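Local atomic coordinates of ribokinase (Giardia lamblia, PDB entry 6WHJ), a protein that probably phosphorylates D-ribose at O-5, using ATP with magnesium, to give D-ribose 5-phosphate. Residues Q48-G53 against G323-V328. Sequence-based numbering, arbitrary orientation.
Sequences QAIACG and GTSASV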
loop_
_atom_site.group_PDB
_atom_site.type_symbol
_atom_site.label_atom_id
_atom_site.label_comp_id
_atom_site.label_asym_id
_atom_site.label_seq_id
_atom_site.Cartn_x
_atom_site.Cartn_y
_atom_site.Cartn_z
ATOM N N GLN B 48 10.682 -15.674 9.314
ATOM C CA GLN B 48 11.713 -16.671 9.558
ATOM C C GLN B 48 11.493 -17.400 10.873
ATOM O O GLN B 48 11.831 -18.583 10.983
ATOM C CB GLN B 48 13.087 -16.016 9.532
ATOM C CG GLN B 48 13.569 -15.722 8.153
ATOM C CD GLN B 48 14.802 -14.877 8.188
ATOM O OE1 GLN B 48 15.508 -14.862 9.196
ATOM N NE2 GLN B 48 15.105 -14.200 7.077
ATOM N N ALA B 49 10.917 -16.723 11.873
ATOM C CA ALA B 49 10.582 -17.405 13.119
ATOM C C ALA B 49 9.417 -18.371 12.923
ATOM O O ALA B 49 9.383 -19.443 13.539
ATOM C CB ALA B 49 10.255 -16.389 14.211
ATOM N N ILE B 50 8.447 -18.004 12.083
ATOM C CA ILE B 50 7.311 -18.887 11.849
ATOM C C ILE B 50 7.741 -20.110 11.043
ATOM O O ILE B 50 7.308 -21.238 11.318
ATOM C CB ILE B 50 6.168 -18.097 11.178
ATOM C CG1 ILE B 50 5.618 -17.066 12.172
ATOM C CG2 ILE B 50 5.060 -19.023 10.694
ATOM C CD1 ILE B 50 4.475 -16.184 11.664
ATOM N N ALA B 51 8.640 -19.916 10.072
ATOM C CA ALA B 51 9.187 -21.049 9.330
ATOM C C ALA B 51 9.940 -22.006 10.251
ATOM O O ALA B 51 9.844 -23.230 10.094
ATOM C CB ALA B 51 10.092 -20.548 8.205
ATOM N N CYS B 52 10.690 -21.468 11.223
ATOM C CA CYS B 52 11.337 -22.329 12.212
ATOM C C CYS B 52 10.305 -23.169 12.948
ATOM O O CYS B 52 10.425 -24.398 13.012
ATOM C CB CYS B 52 12.153 -21.510 13.214
ATOM S SG CYS B 52 13.744 -20.882 12.607
ATOM N N GLY B 53 9.280 -22.519 13.509
ATOM C CA GLY B 53 8.276 -23.243 14.265
ATOM C C GLY B 53 7.583 -24.334 13.471
ATOM O O GLY B 53 7.254 -25.385 14.024
ATOM N N GLY B 323 1.031 -18.351 -0.238
ATOM C CA GLY B 323 0.686 -17.850 1.085
ATOM C C GLY B 323 1.774 -17.379 2.039
ATOM O O GLY B 323 1.545 -17.377 3.255
ATOM N N THR B 324 2.932 -16.956 1.522
ATOM C CA THR B 324 4.052 -16.477 2.338
ATOM C C THR B 324 4.486 -17.539 3.342
ATOM O O THR B 324 5.229 -18.464 2.990
ATOM C CB THR B 324 3.709 -15.160 3.063
ATOM O OG1 THR B 324 3.221 -14.192 2.121
ATOM C CG2 THR B 324 4.944 -14.581 3.746
ATOM N N SER B 325 4.057 -17.412 4.599
ATOM C CA SER B 325 4.373 -18.433 5.588
ATOM C C SER B 325 3.312 -19.523 5.669
ATOM O O SER B 325 3.559 -20.554 6.310
ATOM C CB SER B 325 4.588 -17.802 6.970
ATOM O OG SER B 325 5.975 -17.730 7.280
ATOM N N ALA B 326 2.158 -19.336 5.016
ATOM C CA ALA B 326 1.196 -20.424 4.892
ATOM C C ALA B 326 1.740 -21.546 4.021
ATOM O O ALA B 326 1.310 -22.698 4.159
ATOM C CB ALA B 326 -0.121 -19.910 4.318
ATOM N N SER B 327 2.697 -21.242 3.151
ATOM C CA SER B 327 3.287 -22.231 2.264
ATOM C C SER B 327 4.509 -22.905 2.864
ATOM O O SER B 327 5.098 -23.777 2.219
ATOM C CB SER B 327 3.656 -21.580 0.929
ATOM O OG SER B 327 4.213 -20.293 1.129
ATOM N N VAL B 328 4.924 -22.515 4.059
ATOM C CA VAL B 328 6.007 -23.260 4.705
ATOM C C VAL B 328 5.479 -24.643 5.077
ATOM O O VAL B 328 4.399 -24.745 5.683
ATOM C CB VAL B 328 6.525 -22.499 5.928
ATOM C CG1 VAL B 328 7.600 -23.295 6.649
ATOM C CG2 VAL B 328 7.093 -21.166 5.489
#
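In this PfkB-family kinase, the loop that carries part of the predicted potassium site packs on helix 44-55 through Val328 and Ser325, which meet Ala51 and Ile50. Val328 reaches the helix with both methyl groups. Its CG1, anti to the backbone N (chi1 177°), lies 3.8 Å from CA of Ala51. CB of Ala51 is 4.0 Å from Val328 CG1 and 4.1 Å from Val328 CG2, so it sits against the fork of the valine. The backbones come close here, with CA of Ala51 6.0 Å from CA of Val328. Three residues earlier in the loop, Ser325 lies against the CG2 methyl of Ile50, which is anti to the backbone N. Ser325 CB is 3.9 Å from Ile50 CG2, a van der Waals contact. The carbonyl O of Ser325 accepts a hydrogen bond from Lys54, further along the same helix. The loop is folded by two overlapping beta turns, type II' from Gly323 to Ala326 and type I from Ser325 to Val328. Cys275 of helix 272-287 also touches Val328. Gly323 and Ser327 are predicted potassium ligands. The contact thus joins the helix that starts in the predicted substrate-binding segment to the loop that probably helps to hold the potassium ion, as in the ribokinase fold.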